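Local coordinates for protein glutamate racemase (Escherichia coli, PDB 2JFN) that is a two-lobed alpha/beta protein of the Asp/Glu/hydantoin racemase family that holds glutamic acid in a pocket between its lobes, at residues I68-V72 with T94-S99; M165-E170 with C204-L210; A249-I253 with G274-L278. All coordinates share one frame. Residues are numbered along the deposited sequence.

Contact 1 (I68-V72 with T94-S99). With GLU (glutamic acid), chain B.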
ATOM      1  N   ILE A  68      14.627   0.572   7.054  1.00 30.67           N
ATOM      2  CA  ILE A  68      13.174   0.648   6.943  1.00 30.11           C
ATOM      3  C   ILE A  68      12.447   0.630   8.292  1.00 30.38           C
ATOM      4  O   ILE A  68      11.582   1.472   8.547  1.00 29.53           O
ATOM      5  CB  ILE A  68      12.615  -0.499   6.058  1.00 29.93           C
ATOM      6  CG1 ILE A  68      13.096  -0.323   4.612  1.00 30.20           C
ATOM      7  CG2 ILE A  68      11.087  -0.506   6.100  1.00 29.25           C
ATOM      8  CD1 ILE A  68      12.521  -1.338   3.634  1.00 30.32           C
ATOM      9  N   VAL A  69      12.788  -0.326   9.152  1.00 30.39           N
ATOM     10  CA  VAL A  69      12.140  -0.415  10.457  1.00 30.68           C
ATOM     11  C   VAL A  69      12.320   0.878  11.248  1.00 30.46           C
ATOM     12  O   VAL A  69      11.344   1.439  11.749  1.00 30.83           O
ATOM     13  CB  VAL A  69      12.698  -1.598  11.287  1.00 31.33           C
ATOM     14  CG1 VAL A  69      12.058  -1.613  12.673  1.00 31.13           C
ATOM     15  CG2 VAL A  69      12.423  -2.914  10.562  1.00 31.78           C
ATOM     16  N   GLU A  70      13.561   1.354  11.344  1.00 29.88           N
ATOM     17  CA  GLU A  70      13.860   2.576  12.086  1.00 30.07           C
ATOM     18  C   GLU A  70      13.150   3.792  11.497  1.00 28.57           C
ATOM     19  O   GLU A  70      12.630   4.644  12.228  1.00 28.03           O
ATOM     20  CB  GLU A  70      15.371   2.853  12.101  1.00 31.73           C
ATOM     21  CG  GLU A  70      16.227   1.839  12.871  1.00 35.37           C
ATOM     22  CD  GLU A  70      15.822   1.694  14.332  1.00 37.49           C
ATOM     23  OE1 GLU A  70      15.509   2.719  14.981  1.00 39.42           O
ATOM     24  OE2 GLU A  70      15.825   0.551  14.839  1.00 39.33           O
ATOM     25  N   ARG A  71      13.146   3.866  10.173  1.00 26.83           N
ATOM     26  CA  ARG A  71      12.527   4.977   9.462  1.00 25.52           C
ATOM     27  C   ARG A  71      11.021   5.047   9.680  1.00 24.66           C
ATOM     28  O   ARG A  71      10.493   6.108  10.008  1.00 24.09           O
ATOM     29  CB  ARG A  71      12.834   4.868   7.965  1.00 25.00           C
ATOM     30  CG  ARG A  71      12.272   5.995   7.109  1.00 24.55           C
ATOM     31  CD  ARG A  71      12.872   7.351   7.468  1.00 24.30           C
ATOM     32  NE  ARG A  71      12.421   8.378   6.526  1.00 24.43           N
ATOM     33  CZ  ARG A  71      12.664   9.677   6.653  1.00 24.76           C
ATOM     34  NH1 ARG A  71      13.360  10.134   7.690  1.00 24.34           N
ATOM     35  NH2 ARG A  71      12.199  10.524   5.745  1.00 24.54           N
ATOM     36  N   VAL A  72      10.329   3.922   9.507  1.00 23.70           N
ATOM     37  CA  VAL A  72       8.882   3.915   9.684  1.00 23.69           C
ATOM     38  C   VAL A  72       8.500   4.210  11.137  1.00 23.44           C
ATOM     39  O   VAL A  72       7.522   4.910  11.395  1.00 23.28           O
ATOM     40  CB  VAL A  72       8.271   2.573   9.231  1.00 23.55           C
ATOM     41  CG1 VAL A  72       6.764   2.595   9.429  1.00 23.48           C
ATOM     42  CG2 VAL A  72       8.600   2.338   7.750  1.00 24.07           C
ATOM     43  N   THR A  94       6.397  -3.391   1.359  1.00 35.16           N
ATOM     44  CA  THR A  94       7.827  -3.396   1.647  1.00 36.16           C
ATOM     45  C   THR A  94       8.154  -2.921   3.059  1.00 36.39           C
ATOM     46  O   THR A  94       9.301  -2.996   3.490  1.00 37.04           O
ATOM     47  CB  THR A  94       8.608  -2.513   0.644  1.00 36.42           C
ATOM     48  OG1 THR A  94       8.022  -1.204   0.594  1.00 36.99           O
ATOM     49  CG2 THR A  94       8.572  -3.130  -0.740  1.00 36.28           C
ATOM     50  N   ALA A  95       7.156  -2.432   3.782  1.00 36.62           N
ATOM     51  CA  ALA A  95       7.397  -1.957   5.145  1.00 37.07           C
ATOM     52  C   ALA A  95       6.635  -2.750   6.195  1.00 37.26           C
ATOM     53  O   ALA A  95       7.155  -2.999   7.281  1.00 37.43           O
ATOM     54  CB  ALA A  95       7.039  -0.472   5.261  1.00 36.87           C
ATOM     55  N   SER A  96       5.413  -3.152   5.871  1.00 37.85           N
ATOM     56  CA  SER A  96       4.583  -3.884   6.817  1.00 38.98           C
ATOM     57  C   SER A  96       5.302  -4.981   7.578  1.00 39.55           C
ATOM     58  O   SER A  96       5.635  -4.814   8.750  1.00 40.03           O
ATOM     59  CB  SER A  96       3.363  -4.481   6.120  1.00 38.43           C
ATOM     60  OG  SER A  96       2.287  -3.563   6.117  1.00 39.50           O
ATOM     61  N   THR A  97       5.539  -6.102   6.913  1.00 40.03           N
ATOM     62  CA  THR A  97       6.196  -7.234   7.550  1.00 40.80           C
ATOM     63  C   THR A  97       7.267  -6.851   8.570  1.00 40.13           C
ATOM     64  O   THR A  97       7.066  -6.984   9.786  1.00 40.25           O
ATOM     65  CB  THR A  97       6.821  -8.158   6.498  1.00 41.54           C
ATOM     66  OG1 THR A  97       7.891  -7.477   5.825  1.00 43.65           O
ATOM     67  CG2 THR A  97       5.770  -8.555   5.475  1.00 42.47           C
ATOM     68  N   VAL A  98       8.390  -6.350   8.074  1.00 38.98           N
ATOM     69  CA  VAL A  98       9.509  -5.984   8.927  1.00 37.63           C
ATOM     70  C   VAL A  98       9.265  -4.927  10.005  1.00 36.84           C
ATOM     71  O   VAL A  98       9.967  -4.912  11.015  1.00 36.41           O
ATOM     72  CB  VAL A  98      10.698  -5.511   8.071  1.00 38.05           C
ATOM     73  CG1 VAL A  98      11.080  -6.597   7.067  1.00 37.94           C
ATOM     74  CG2 VAL A  98      10.333  -4.220   7.349  1.00 37.58           C
ATOM     75  N   SER A  99       8.276  -4.056   9.805  1.00 35.65           N
ATOM     76  CA  SER A  99       8.010  -2.970  10.753  1.00 34.62           C
ATOM     77  C   SER A  99       6.945  -3.176  11.829  1.00 33.65           C
ATOM     78  O   SER A  99       6.961  -2.488  12.848  1.00 33.61           O
ATOM     79  CB  SER A  99       7.650  -1.691   9.980  1.00 34.67           C
ATOM     80  OG  SER A  99       8.702  -1.286   9.121  1.00 35.45           O
TER
HETATM   81  N   GLU B1287       3.537   0.987  -1.820  1.00 27.57           N
HETATM   82  CA  GLU B1287       4.642   0.077  -2.134  1.00 28.20           C
HETATM   83  C   GLU B1287       4.491  -1.176  -1.293  1.00 28.44           C
HETATM   84  O   GLU B1287       3.322  -1.653  -1.058  1.00 28.04           O
HETATM   85  CB  GLU B1287       5.982   0.767  -1.834  1.00 28.42           C
HETATM   86  CG  GLU B1287       6.977   0.543  -2.995  1.00 28.59           C
HETATM   87  CD  GLU B1287       8.387   0.952  -2.592  1.00 29.41           C
HETATM   88  OE1 GLU B1287       9.353   0.350  -3.053  1.00 29.10           O
HETATM   89  OE2 GLU B1287       8.574   1.892  -1.813  1.00 28.72           O
HETATM   90  OXT GLU B1287       5.522  -1.766  -0.830  1.00 29.50           O
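I68 lies with its CG2 methyl over A95, V98 and S99, and its side chain fits as a knob into the hole formed by T94, A95, V98 and S99. I68 CG2 is 4.0 Å from V98 CG2 and 4.1 Å from A95 CB, while I68 CD1 reaches T94 O at 3.6 Å. One turn on, V72 CG2 meets the same A95 CB at 4.1 Å. V69 extends the patch: its CG2 is 4.0 Å from V98 CB and 3.2 Å from V98 O. The short helical segments cross almost perpendicularly (-96°, axes 9.2 Å apart), yet V69 CA and S99 CA are only 4.9 Å apart, consistent with the small S99 side chain, whose OG is 3.8 Å from V69 CA. S99 OG turns back to A95 O in a weak 3.0 Å hydrogen bond. T94 N and OG1 each donate to OXT of the glutamic acid at 2.9 Å. Helices 65-82 and 93-106 thus meet through apolar side chains set against each other and against backbone carbonyls, whereas T94 N and OG1 bind the ligand.

Contact 2 (M165-E170 with C204-L210). With GLU (glutamic acid), chain B.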
ATOM      1  N   MET A 165       6.930  -0.817 -12.383  1.00 28.45           N
ATOM      2  CA  MET A 165       5.489  -0.628 -12.280  1.00 28.20           C
ATOM      3  C   MET A 165       5.178   0.352 -11.148  1.00 27.54           C
ATOM      4  O   MET A 165       4.225   1.132 -11.228  1.00 27.24           O
ATOM      5  CB  MET A 165       4.799  -1.968 -12.034  1.00 28.91           C
ATOM      6  CG  MET A 165       3.308  -1.927 -12.328  1.00 30.59           C
ATOM      7  SD  MET A 165       2.517  -3.538 -12.151  1.00 31.94           S
ATOM      8  CE  MET A 165       3.045  -4.346 -13.639  1.00 31.97           C
ATOM      9  N   VAL A 166       5.985   0.312 -10.093  1.00 26.73           N
ATOM     10  CA  VAL A 166       5.782   1.224  -8.979  1.00 26.74           C
ATOM     11  C   VAL A 166       5.938   2.648  -9.505  1.00 27.07           C
ATOM     12  O   VAL A 166       5.151   3.531  -9.175  1.00 26.02           O
ATOM     13  CB  VAL A 166       6.809   0.985  -7.856  1.00 26.61           C
ATOM     14  CG1 VAL A 166       6.595   1.998  -6.734  1.00 26.96           C
ATOM     15  CG2 VAL A 166       6.673  -0.434  -7.322  1.00 26.49           C
ATOM     16  N   GLU A 167       6.959   2.855 -10.333  1.00 27.89           N
ATOM     17  CA  GLU A 167       7.225   4.165 -10.916  1.00 29.12           C
ATOM     18  C   GLU A 167       6.104   4.607 -11.844  1.00 28.28           C
ATOM     19  O   GLU A 167       5.779   5.791 -11.919  1.00 28.26           O
ATOM     20  CB  GLU A 167       8.554   4.147 -11.680  1.00 31.04           C
ATOM     21  CG  GLU A 167       9.769   4.133 -10.782  1.00 34.37           C
ATOM     22  CD  GLU A 167       9.721   5.233  -9.731  1.00 36.89           C
ATOM     23  OE1 GLU A 167       9.404   6.393 -10.083  1.00 38.46           O
ATOM     24  OE2 GLU A 167      10.001   4.943  -8.546  1.00 38.74           O
ATOM     25  N   LEU A 168       5.516   3.657 -12.560  1.00 28.21           N
ATOM     26  CA  LEU A 168       4.424   3.979 -13.462  1.00 28.05           C
ATOM     27  C   LEU A 168       3.261   4.515 -12.635  1.00 27.93           C
ATOM     28  O   LEU A 168       2.603   5.481 -13.025  1.00 28.11           O
ATOM     29  CB  LEU A 168       4.003   2.732 -14.253  1.00 28.07           C
ATOM     30  CG  LEU A 168       5.026   2.293 -15.304  1.00 28.26           C
ATOM     31  CD1 LEU A 168       4.581   1.001 -15.955  1.00 28.45           C
ATOM     32  CD2 LEU A 168       5.184   3.392 -16.342  1.00 28.49           C
ATOM     33  N   ALA A 169       3.028   3.898 -11.479  1.00 27.73           N
ATOM     34  CA  ALA A 169       1.949   4.329 -10.591  1.00 28.12           C
ATOM     35  C   ALA A 169       2.268   5.725 -10.060  1.00 28.18           C
ATOM     36  O   ALA A 169       1.399   6.599 -10.029  1.00 28.29           O
ATOM     37  CB  ALA A 169       1.782   3.337  -9.425  1.00 27.69           C
ATOM     38  N   GLU A 170       3.512   5.936  -9.638  1.00 28.76           N
ATOM     39  CA  GLU A 170       3.915   7.253  -9.142  1.00 29.18           C
ATOM     40  C   GLU A 170       3.668   8.284 -10.240  1.00 29.51           C
ATOM     41  O   GLU A 170       3.021   9.304 -10.013  1.00 29.71           O
ATOM     42  CB  GLU A 170       5.399   7.262  -8.753  1.00 29.14           C
ATOM     43  CG  GLU A 170       5.715   6.597  -7.417  1.00 29.02           C
ATOM     44  CD  GLU A 170       5.269   7.425  -6.212  1.00 29.97           C
ATOM     45  OE1 GLU A 170       4.894   6.820  -5.181  1.00 29.30           O
ATOM     46  OE2 GLU A 170       5.303   8.676  -6.284  1.00 30.01           O
ATOM     47  N   CYS A 204       1.471  -5.033  -4.095  1.00 27.73           N
ATOM     48  CA  CYS A 204       2.143  -3.754  -3.921  1.00 27.40           C
ATOM     49  C   CYS A 204       0.982  -2.769  -3.884  1.00 26.65           C
ATOM     50  O   CYS A 204       0.157  -2.751  -4.799  1.00 26.53           O
ATOM     51  CB  CYS A 204       3.069  -3.465  -5.101  1.00 28.28           C
ATOM     52  SG  CYS A 204       4.099  -2.013  -4.863  1.00 29.75           S
ATOM     53  N   THR A 205       0.891  -1.963  -2.829  1.00 25.96           N
ATOM     54  CA  THR A 205      -0.224  -1.021  -2.722  1.00 25.54           C
ATOM     55  C   THR A 205      -0.250   0.020  -3.842  1.00 25.02           C
ATOM     56  O   THR A 205      -1.240   0.731  -4.020  1.00 25.08           O
ATOM     57  CB  THR A 205      -0.241  -0.311  -1.341  1.00 25.97           C
ATOM     58  OG1 THR A 205       0.912   0.529  -1.208  1.00 25.47           O
ATOM     59  CG2 THR A 205      -0.231  -1.345  -0.220  1.00 26.26           C
ATOM     60  N   HIS A 206       0.836   0.115  -4.601  1.00 25.00           N
ATOM     61  CA  HIS A 206       0.875   1.048  -5.729  1.00 25.50           C
ATOM     62  C   HIS A 206       0.076   0.498  -6.918  1.00 25.23           C
ATOM     63  O   HIS A 206      -0.520   1.255  -7.695  1.00 24.85           O
ATOM     64  CB  HIS A 206       2.312   1.269  -6.214  1.00 25.48           C
ATOM     65  CG  HIS A 206       3.025   2.405  -5.547  1.00 25.77           C
ATOM     66  ND1 HIS A 206       3.507   2.334  -4.257  1.00 26.12           N
ATOM     67  CD2 HIS A 206       3.375   3.628  -6.011  1.00 26.12           C
ATOM     68  CE1 HIS A 206       4.126   3.462  -3.957  1.00 26.27           C
ATOM     69  NE2 HIS A 206       4.060   4.263  -5.004  1.00 25.97           N
ATOM     70  N   PHE A 207       0.063  -0.824  -7.053  1.00 25.12           N
ATOM     71  CA  PHE A 207      -0.584  -1.456  -8.199  1.00 24.78           C
ATOM     72  C   PHE A 207      -2.083  -1.274  -8.403  1.00 24.23           C
ATOM     73  O   PHE A 207      -2.519  -1.097  -9.538  1.00 24.49           O
ATOM     74  CB  PHE A 207      -0.179  -2.940  -8.255  1.00 24.50           C
ATOM     75  CG  PHE A 207       1.317  -3.153  -8.404  1.00 24.94           C
ATOM     76  CD1 PHE A 207       1.869  -4.432  -8.305  1.00 24.92           C
ATOM     77  CD2 PHE A 207       2.177  -2.070  -8.624  1.00 25.02           C
ATOM     78  CE1 PHE A 207       3.248  -4.631  -8.419  1.00 24.91           C
ATOM     79  CE2 PHE A 207       3.557  -2.260  -8.740  1.00 24.68           C
ATOM     80  CZ  PHE A 207       4.093  -3.541  -8.636  1.00 24.50           C
ATOM     81  N   PRO A 208      -2.898  -1.310  -7.329  1.00 24.05           N
ATOM     82  CA  PRO A 208      -4.336  -1.122  -7.553  1.00 23.79           C
ATOM     83  C   PRO A 208      -4.612   0.204  -8.276  1.00 23.75           C
ATOM     84  O   PRO A 208      -5.623   0.353  -8.962  1.00 23.71           O
ATOM     85  CB  PRO A 208      -4.908  -1.141  -6.137  1.00 23.37           C
ATOM     86  CG  PRO A 208      -4.015  -2.114  -5.444  1.00 23.62           C
ATOM     87  CD  PRO A 208      -2.632  -1.686  -5.925  1.00 23.52           C
ATOM     88  N   LEU A 209      -3.699   1.159  -8.116  1.00 24.35           N
ATOM     89  CA  LEU A 209      -3.828   2.470  -8.756  1.00 24.73           C
ATOM     90  C   LEU A 209      -3.750   2.342 -10.278  1.00 24.96           C
ATOM     91  O   LEU A 209      -4.165   3.246 -11.008  1.00 25.40           O
ATOM     92  CB  LEU A 209      -2.712   3.409  -8.276  1.00 24.44           C
ATOM     93  CG  LEU A 209      -2.707   3.764  -6.790  1.00 24.17           C
ATOM     94  CD1 LEU A 209      -1.470   4.580  -6.467  1.00 24.39           C
ATOM     95  CD2 LEU A 209      -3.974   4.535  -6.448  1.00 25.04           C
ATOM     96  N   LEU A 210      -3.214   1.220 -10.744  1.00 25.40           N
ATOM     97  CA  LEU A 210      -3.065   0.954 -12.177  1.00 26.09           C
ATOM     98  C   LEU A 210      -4.080  -0.075 -12.665  1.00 26.97           C
ATOM     99  O   LEU A 210      -3.944  -0.619 -13.766  1.00 26.49           O
ATOM    100  CB  LEU A 210      -1.655   0.429 -12.465  1.00 26.08           C
ATOM    101  CG  LEU A 210      -0.481   1.379 -12.200  1.00 26.43           C
ATOM    102  CD1 LEU A 210       0.815   0.614 -12.280  1.00 26.49           C
ATOM    103  CD2 LEU A 210      -0.502   2.523 -13.205  1.00 26.75           C
TER
HETATM  104  N   GLU B1287       3.537   0.987  -1.820  1.00 27.57           N
HETATM  105  CA  GLU B1287       4.642   0.077  -2.134  1.00 28.20           C
HETATM  106  C   GLU B1287       4.491  -1.176  -1.293  1.00 28.44           C
HETATM  107  O   GLU B1287       3.322  -1.653  -1.058  1.00 28.04           O
HETATM  108  CB  GLU B1287       5.982   0.767  -1.834  1.00 28.42           C
HETATM  109  CG  GLU B1287       6.977   0.543  -2.995  1.00 28.59           C
HETATM  110  CD  GLU B1287       8.387   0.952  -2.592  1.00 29.41           C
HETATM  111  OE1 GLU B1287       9.353   0.350  -3.053  1.00 29.10           O
HETATM  112  OE2 GLU B1287       8.574   1.892  -1.813  1.00 28.72           O
HETATM  113  OXT GLU B1287       5.522  -1.766  -0.830  1.00 29.50           O
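Segment 165-170 is regular helix, with A169 N bonded to M165 O at 3.0 Å and E170 N to V166 O at 2.9 Å. Opposite it, 204-210 bends through a type I beta turn from C204 to F207, closed by F207 N to C204 O at 3.0 Å, and passes through a short 3-10 segment to L210, the N-cap position of helix 211-217. The CA atoms come nearest at V166 and H206, 5.9 Å apart. V166 CG1 lies 3.7 Å from the H206 ring centroid and 9° off the normal, a CH-pi contact over the face. At the ring edge, H206 NE2 donates to E170 OE1 at 2.7 Å and 172°; this His-carboxylate hydrogen bond places the proton on NE2, leaving ND1 to accept from GLU N at 2.8 Å. The turn follows strand 199-202 of the four-stranded parallel sheet, so the loop at the strand's C-terminal end lines the ligand pocket, as is common in alpha/beta folds. There T205 N donates to GLU O at 3.0 Å, and C204 SG stands 3.5 Å from GLU CA. Farther from the ligand, M165 SD sits 3.6 Å from the F207 ring centroid, 5° off its normal, in a Met-aromatic contact. L210 CD1 packs against M165 CG at 3.6 Å and A169 CB at 4.1 Å.

Contact 3 (A249-I253 with G274-L278)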
ATOM      1  N   ALA A 249     -11.156  17.363  15.306  1.00 38.50           N
ATOM      2  CA  ALA A 249     -12.160  17.959  14.436  1.00 38.58           C
ATOM      3  C   ALA A 249     -11.483  18.621  13.237  1.00 38.38           C
ATOM      4  O   ALA A 249     -12.153  19.094  12.320  1.00 38.36           O
ATOM      5  CB  ALA A 249     -12.997  18.981  15.212  1.00 38.58           C
ATOM      6  N   ASP A 250     -10.151  18.650  13.244  1.00 38.17           N
ATOM      7  CA  ASP A 250      -9.405  19.251  12.142  1.00 37.75           C
ATOM      8  C   ASP A 250      -9.681  18.487  10.852  1.00 36.87           C
ATOM      9  O   ASP A 250     -10.066  17.318  10.882  1.00 37.25           O
ATOM     10  CB  ASP A 250      -7.896  19.241  12.427  1.00 38.49           C
ATOM     11  CG  ASP A 250      -7.502  20.192  13.547  1.00 39.62           C
ATOM     12  OD1 ASP A 250      -8.361  20.986  13.990  1.00 40.12           O
ATOM     13  OD2 ASP A 250      -6.328  20.153  13.982  1.00 39.88           O
ATOM     14  N   ALA A 251      -9.485  19.155   9.721  1.00 36.01           N
ATOM     15  CA  ALA A 251      -9.710  18.537   8.421  1.00 34.97           C
ATOM     16  C   ALA A 251      -8.590  17.550   8.106  1.00 33.97           C
ATOM     17  O   ALA A 251      -7.535  17.581   8.737  1.00 33.63           O
ATOM     18  CB  ALA A 251      -9.777  19.607   7.343  1.00 35.52           C
ATOM     19  N   ASN A 252      -8.825  16.680   7.129  1.00 32.74           N
ATOM     20  CA  ASN A 252      -7.830  15.689   6.738  1.00 31.53           C
ATOM     21  C   ASN A 252      -6.567  16.390   6.269  1.00 30.57           C
ATOM     22  O   ASN A 252      -6.631  17.441   5.640  1.00 30.37           O
ATOM     23  CB  ASN A 252      -8.356  14.802   5.607  1.00 31.29           C
ATOM     24  CG  ASN A 252      -9.617  14.065   5.984  1.00 31.11           C
ATOM     25  OD1 ASN A 252      -9.826  13.720   7.149  1.00 30.92           O
ATOM     26  ND2 ASN A 252     -10.462  13.801   4.997  1.00 31.17           N
ATOM     27  N   ILE A 253      -5.417  15.803   6.566  1.00 29.76           N
ATOM     28  CA  ILE A 253      -4.157  16.413   6.161  1.00 29.03           C
ATOM     29  C   ILE A 253      -3.152  15.389   5.628  1.00 28.11           C
ATOM     30  O   ILE A 253      -3.149  14.224   6.039  1.00 27.59           O
ATOM     31  CB  ILE A 253      -3.537  17.183   7.354  1.00 29.45           C
ATOM     32  CG1 ILE A 253      -2.273  17.922   6.918  1.00 30.29           C
ATOM     33  CG2 ILE A 253      -3.221  16.220   8.482  1.00 29.70           C
ATOM     34  CD1 ILE A 253      -1.639  18.717   8.039  1.00 31.33           C
ATOM     35  N   GLY A 274      -9.317  13.968  -0.840  1.00 30.61           N
ATOM     36  CA  GLY A 274      -9.892  14.426   0.412  1.00 30.77           C
ATOM     37  C   GLY A 274      -8.927  15.085   1.382  1.00 31.11           C
ATOM     38  O   GLY A 274      -9.284  15.344   2.529  1.00 30.91           O
ATOM     39  N   PHE A 275      -7.702  15.346   0.939  1.00 31.47           N
ATOM     40  CA  PHE A 275      -6.717  16.002   1.795  1.00 32.19           C
ATOM     41  C   PHE A 275      -6.537  17.414   1.261  1.00 33.19           C
ATOM     42  O   PHE A 275      -5.932  17.615   0.210  1.00 33.75           O
ATOM     43  CB  PHE A 275      -5.379  15.255   1.769  1.00 31.21           C
ATOM     44  CG  PHE A 275      -5.476  13.829   2.234  1.00 30.69           C
ATOM     45  CD1 PHE A 275      -5.633  12.793   1.318  1.00 30.41           C
ATOM     46  CD2 PHE A 275      -5.452  13.527   3.590  1.00 29.75           C
ATOM     47  CE1 PHE A 275      -5.770  11.470   1.749  1.00 30.10           C
ATOM     48  CE2 PHE A 275      -5.587  12.212   4.032  1.00 30.33           C
ATOM     49  CZ  PHE A 275      -5.747  11.180   3.107  1.00 30.15           C
ATOM     50  N   GLU A 276      -7.081  18.384   1.985  1.00 34.59           N
ATOM     51  CA  GLU A 276      -7.014  19.781   1.576  1.00 36.07           C
ATOM     52  C   GLU A 276      -5.618  20.370   1.622  1.00 35.79           C
ATOM     53  O   GLU A 276      -5.246  21.180   0.768  1.00 35.99           O
ATOM     54  CB  GLU A 276      -7.927  20.629   2.463  1.00 37.83           C
ATOM     55  CG  GLU A 276      -7.691  20.432   3.956  1.00 39.84           C
ATOM     56  CD  GLU A 276      -7.876  21.713   4.749  1.00 41.24           C
ATOM     57  OE1 GLU A 276      -8.846  22.457   4.473  1.00 42.52           O
ATOM     58  OE2 GLU A 276      -7.056  21.975   5.657  1.00 41.91           O
ATOM     59  N   THR A 277      -4.844  19.949   2.615  1.00 35.29           N
ATOM     60  CA  THR A 277      -3.505  20.482   2.807  1.00 35.33           C
ATOM     61  C   THR A 277      -2.386  19.448   2.802  1.00 34.38           C
ATOM     62  O   THR A 277      -2.584  18.293   3.181  1.00 33.90           O
ATOM     63  CB  THR A 277      -3.448  21.250   4.152  1.00 35.95           C
ATOM     64  OG1 THR A 277      -4.503  22.222   4.185  1.00 37.35           O
ATOM     65  CG2 THR A 277      -2.112  21.946   4.328  1.00 36.44           C
ATOM     66  N   LEU A 278      -1.212  19.893   2.360  1.00 33.42           N
ATOM     67  CA  LEU A 278      -0.002  19.082   2.326  1.00 32.84           C
ATOM     68  C   LEU A 278       1.044  19.866   3.111  1.00 32.90           C
ATOM     69  O   LEU A 278       1.363  21.003   2.758  1.00 32.50           O
ATOM     70  CB  LEU A 278       0.491  18.883   0.893  1.00 32.25           C
ATOM     71  CG  LEU A 278       1.887  18.267   0.770  1.00 31.65           C
ATOM     72  CD1 LEU A 278       1.872  16.818   1.247  1.00 31.85           C
ATOM     73  CD2 LEU A 278       2.345  18.338  -0.673  1.00 32.00           C
TER
HETATM   74  O   HOH W   1      -5.787  20.064   6.926  1.00 47.74           O
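A251 is the first residue of 249-253 to touch the other segment, its CB lying 3.8 Å from E276 CD. N252 follows with the largest covered area of the contact: ND2 donates to G274 O at 3.1 Å (156°), while OD1 accepts from the backbone N of Y49, so the amide links the 274-278 segment to strand 48-53. N252 CB also lies 3.8 Å from F275 CD2. G274, just past helix 267-272, closes its C-terminus in a Schellman motif; its phi of 111° would jam a CB against the preceding carbonyl oxygen. The parallel strands 253-256 and 277-280, joined through helices 261-264 and 267-272, form a beta-alpha-beta crossover within the mixed sheet. A water links the segments too, donating to N252 O at 3.0 Å and E276 OE2 at 2.6 Å, and T277 OG1 donates to E276 OE2 at 3.0 Å. At I253, where strand 253-256 begins, CG1 is 3.8 Å from T277 O and the carbonyl O is 3.4 Å from F275 CD2.

How the contacts relate
The three contacts follow one another along the chain without interleaving. Contacts 1 and 2 have centres about 19 Å apart and nearest atoms about 6 Å apart; they do not touch, but both reach the same glutamic acid. Contact 1 joins helices 65-82 and 93-106, which precede and follow strand 87-90 of the mixed sheet. Contact 2 joins helix 163-174, after strand 156-161, to the loop after strand 199-202, both strands of the parallel sheet, so helices and loops attached to two sheets hold the ligand. Contact 3, about 25 Å and 24 Å centre to centre from contacts 1 and 2, lies where the chain enters strands 253-256 and 277-280 of the mixed sheet, away from the pocket.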